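Local coordinates for pirin-like protein (Geobacillus kaustophilus, PDB 2P17) that belongs to the iron-binding pirin family of cupin proteins and carries one iron per subunit, its biological role still undefined, at residues L71-S76 / P127-L132. Numbering follows the deposited sequence.
Sequences LEHFDS and PRYQNL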
ATOM      1  N   LEU A  71       2.889 -15.342   7.057  1.00 13.39           N
ATOM      2  CA  LEU A  71       2.491 -15.688   5.692  1.00 13.42           C
ATOM      3  C   LEU A  71       3.575 -16.470   4.952  1.00 13.47           C
ATOM      4  O   LEU A  71       4.749 -16.114   5.014  1.00 13.82           O
ATOM      5  CB  LEU A  71       2.135 -14.418   4.900  1.00 13.65           C
ATOM      6  CG  LEU A  71       1.530 -14.552   3.495  1.00 13.84           C
ATOM      7  CD1 LEU A  71       0.210 -15.307   3.541  1.00 13.09           C
ATOM      8  CD2 LEU A  71       1.328 -13.191   2.859  1.00 14.17           C
ATOM      9  N   GLU A  72       3.159 -17.534   4.269  1.00 13.23           N
ATOM     10  CA  GLU A  72       4.028 -18.274   3.364  1.00 13.62           C
ATOM     11  C   GLU A  72       3.710 -17.851   1.936  1.00 13.20           C
ATOM     12  O   GLU A  72       2.560 -17.958   1.474  1.00 14.19           O
ATOM     13  CB  GLU A  72       3.824 -19.786   3.519  1.00 14.02           C
ATOM     14  CG  GLU A  72       4.274 -20.316   4.860  1.00 14.68           C
ATOM     15  CD  GLU A  72       3.938 -21.783   5.075  1.00 15.43           C
ATOM     16  OE1 GLU A  72       3.527 -22.475   4.116  0.50 15.54           O
ATOM     17  OE2 GLU A  72       4.079 -22.241   6.224  1.00 19.76           O
ATOM     18  N   HIS A  73       4.727 -17.361   1.241  1.00 12.34           N
ATOM     19  CA  HIS A  73       4.566 -16.951  -0.155  1.00 12.55           C
ATOM     20  C   HIS A  73       5.161 -17.978  -1.110  1.00 12.10           C
ATOM     21  O   HIS A  73       6.239 -18.525  -0.868  1.00 13.10           O
ATOM     22  CB  HIS A  73       5.239 -15.606  -0.406  1.00 12.74           C
ATOM     23  CG  HIS A  73       5.392 -15.283  -1.858  1.00 12.05           C
ATOM     24  ND1 HIS A  73       4.365 -14.758  -2.607  1.00 12.30           N
ATOM     25  CD2 HIS A  73       6.438 -15.439  -2.705  1.00 12.42           C
ATOM     26  CE1 HIS A  73       4.769 -14.601  -3.858  1.00 12.11           C
ATOM     27  NE2 HIS A  73       6.024 -15.008  -3.941  1.00 11.98           N
ATOM     28  N   PHE A  74       4.454 -18.231  -2.205  1.00 11.61           N
ATOM     29  CA  PHE A  74       5.025 -18.955  -3.325  1.00 11.59           C
ATOM     30  C   PHE A  74       4.821 -18.191  -4.623  1.00 11.43           C
ATOM     31  O   PHE A  74       3.743 -17.645  -4.860  1.00 10.76           O
ATOM     32  CB  PHE A  74       4.396 -20.350  -3.460  1.00 12.08           C
ATOM     33  CG  PHE A  74       4.734 -21.017  -4.754  1.00 12.75           C
ATOM     34  CD1 PHE A  74       5.962 -21.645  -4.916  1.00 14.59           C
ATOM     35  CD2 PHE A  74       3.851 -20.959  -5.831  1.00 12.36           C
ATOM     36  CE1 PHE A  74       6.301 -22.236  -6.139  1.00 14.85           C
ATOM     37  CE2 PHE A  74       4.186 -21.544  -7.052  1.00 14.53           C
ATOM     38  CZ  PHE A  74       5.400 -22.186  -7.198  1.00 13.35           C
ATOM     39  N   ASP A  75       5.845 -18.178  -5.471  1.00 11.08           N
ATOM     40  CA  ASP A  75       5.635 -17.859  -6.879  1.00 10.92           C
ATOM     41  C   ASP A  75       6.530 -18.714  -7.785  1.00 10.88           C
ATOM     42  O   ASP A  75       7.552 -19.256  -7.354  1.00 11.07           O
ATOM     43  CB  ASP A  75       5.799 -16.350  -7.151  1.00 10.84           C
ATOM     44  CG  ASP A  75       7.229 -15.889  -7.050  1.00 11.97           C
ATOM     45  OD1 ASP A  75       8.005 -16.160  -7.992  1.00 13.59           O
ATOM     46  OD2 ASP A  75       7.575 -15.257  -6.027  1.00 13.95           O
ATOM     47  N   SER A  76       6.122 -18.833  -9.045  1.00 10.75           N
ATOM     48  CA  SER A  76       6.775 -19.736  -9.992  1.00 11.77           C
ATOM     49  C   SER A  76       8.059 -19.201 -10.607  1.00 12.54           C
ATOM     50  O   SER A  76       8.685 -19.889 -11.414  1.00 12.92           O
ATOM     51  CB  SER A  76       5.799 -20.155 -11.087  1.00 11.19           C
ATOM     52  OG  SER A  76       5.313 -19.026 -11.804  1.00 11.63           O
ATOM     53  N   PRO A 127       9.068 -11.669 -14.793  1.00 14.00           N
ATOM     54  CA  PRO A 127       8.587 -11.639 -13.406  1.00 13.55           C
ATOM     55  C   PRO A 127       9.739 -11.479 -12.418  1.00 12.99           C
ATOM     56  O   PRO A 127      10.866 -11.927 -12.680  1.00 13.28           O
ATOM     57  CB  PRO A 127       7.892 -12.996 -13.217  1.00 13.94           C
ATOM     58  CG  PRO A 127       8.336 -13.844 -14.362  1.00 15.44           C
ATOM     59  CD  PRO A 127       8.782 -12.948 -15.470  1.00 14.55           C
ATOM     60  N   ARG A 128       9.451 -10.838 -11.288  1.00 12.48           N
ATOM     61  CA  ARG A 128      10.465 -10.540 -10.278  1.00 13.24           C
ATOM     62  C   ARG A 128       9.766 -10.497  -8.927  1.00 12.44           C
ATOM     63  O   ARG A 128       8.609 -10.075  -8.831  1.00 12.79           O
ATOM     64  CB  ARG A 128      11.149  -9.203 -10.622  1.00 13.80           C
ATOM     65  CG  ARG A 128      11.982  -8.514  -9.546  1.00 16.28           C
ATOM     66  CD  ARG A 128      12.594  -7.227 -10.114  0.70 15.91           C
ATOM     67  NE  ARG A 128      11.661  -6.108 -10.340  0.80 19.26           N
ATOM     68  CZ  ARG A 128      11.978  -5.023 -11.055  1.00 19.64           C
ATOM     69  NH1 ARG A 128      13.174  -4.944 -11.621  1.00 20.73           N
ATOM     70  NH2 ARG A 128      11.117  -4.029 -11.225  1.00 19.56           N
ATOM     71  N   TYR A 129      10.472 -10.930  -7.892  1.00 10.81           N
ATOM     72  CA  TYR A 129       9.955 -10.935  -6.535  1.00 10.12           C
ATOM     73  C   TYR A 129      10.938 -10.216  -5.627  1.00 10.04           C
ATOM     74  O   TYR A 129      12.147 -10.446  -5.691  1.00 10.86           O
ATOM     75  CB  TYR A 129       9.745 -12.377  -6.052  1.00 10.24           C
ATOM     76  CG  TYR A 129       9.261 -12.458  -4.622  1.00 10.83           C
ATOM     77  CD1 TYR A 129       7.929 -12.182  -4.300  1.00 10.99           C
ATOM     78  CD2 TYR A 129      10.134 -12.802  -3.591  1.00 10.90           C
ATOM     79  CE1 TYR A 129       7.487 -12.247  -2.997  1.00 10.43           C
ATOM     80  CE2 TYR A 129       9.701 -12.864  -2.264  1.00  9.59           C
ATOM     81  CZ  TYR A 129       8.373 -12.592  -1.982  1.00  8.89           C
ATOM     82  OH  TYR A 129       7.924 -12.666  -0.683  1.00  9.98           O
ATOM     83  N   GLN A 130      10.405  -9.320  -4.803  1.00  9.20           N
ATOM     84  CA  GLN A 130      11.190  -8.630  -3.781  1.00  9.12           C
ATOM     85  C   GLN A 130      10.559  -8.847  -2.418  1.00 10.03           C
ATOM     86  O   GLN A 130       9.379  -8.552  -2.217  1.00 10.14           O
ATOM     87  CB  GLN A 130      11.268  -7.134  -4.073  1.00  9.77           C
ATOM     88  CG  GLN A 130      11.755  -6.787  -5.447  1.00  8.60           C
ATOM     89  CD  GLN A 130      11.721  -5.304  -5.686  1.00  9.03           C
ATOM     90  OE1 GLN A 130      12.541  -4.557  -5.133  1.00  9.91           O
ATOM     91  NE2 GLN A 130      10.777  -4.855  -6.507  1.00  8.50           N
ATOM     92  N   ASN A 131      11.349  -9.382  -1.497  1.00 10.65           N
ATOM     93  CA  ASN A 131      10.929  -9.550  -0.109  1.00 11.07           C
ATOM     94  C   ASN A 131      11.448  -8.359   0.697  1.00 11.40           C
ATOM     95  O   ASN A 131      12.660  -8.143   0.804  1.00 11.81           O
ATOM     96  CB  ASN A 131      11.465 -10.879   0.436  1.00 12.37           C
ATOM     97  CG  ASN A 131      10.846 -11.262   1.756  1.00 14.05           C
ATOM     98  OD1 ASN A 131      11.268 -10.790   2.804  1.00 17.96           O
ATOM     99  ND2 ASN A 131       9.833 -12.125   1.712  1.00 15.95           N
ATOM    100  N   LEU A 132      10.527  -7.577   1.249  1.00 11.61           N
ATOM    101  CA  LEU A 132      10.867  -6.305   1.878  1.00 12.14           C
ATOM    102  C   LEU A 132      10.618  -6.360   3.377  1.00 11.94           C
ATOM    103  O   LEU A 132       9.554  -5.996   3.854  1.00 11.57           O
ATOM    104  CB  LEU A 132      10.069  -5.159   1.233  1.00 11.95           C
ATOM    105  CG  LEU A 132      10.180  -5.037  -0.288  1.00 12.60           C
ATOM    106  CD1 LEU A 132       9.230  -3.964  -0.820  1.00 13.74           C
ATOM    107  CD2 LEU A 132      11.625  -4.781  -0.735  1.00 12.73           C
TER
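The imidazole of His-73 and the phenol of Tyr-129 reach toward each other from facing strands and lie flat against one another. Their planes differ by 8° and the ring centroids are 4.2 Å apart, the geometry of an offset stack. The shift brings one corner of the phenol over the imidazole: Tyr-129 CE1 sits 3.3 Å from His-73 NE2, above the ring face but displaced toward its rim, while His-73 CD2 comes within 3.5 Å of Tyr-129 CZ. Both side chains extend with CG anti to the backbone N (chi1 178° for Tyr-129), which carries the rings between two sheets of the N-terminal cupin domain, one holding strand 71-75 with 79-83 and 97-103, the other holding strand 128-132 beside 88-92.

Asp-75, two residues along the same strand as His-73, adds the polar edge. Its OD2 accepts from His-73 NE2 at 2.6 Å through the anti lone pair, with a nearly straight N-H...O angle of 170° and the oxygen practically in the imidazole plane. The same OD2 lies 3.5 Å from Tyr-129 CD1, the carboxylate being inclined to the phenol. OD1 is engaged separately, by the backbone N atoms of Lys-77 and Ala-78 in the following turn.

The phenol is anchored at its far end, where Tyr-129 OH pairs with Ser-81 and Gln-89 and receives a bond from Asn-131 ND2 at 3.1 Å.

At the second ring nitrogen, His-73 ND1 is hydrogen-bonded to Glu-101 OE2, a predicted iron ligand. With carboxylates at both nitrogens, the imidazole is fixed in rotation and would probably favour a positively charged form, which the phenol face could help stabilise; His-73 is thus consistent with a second-shell residue that would hold the carboxylate of Glu-101 in place.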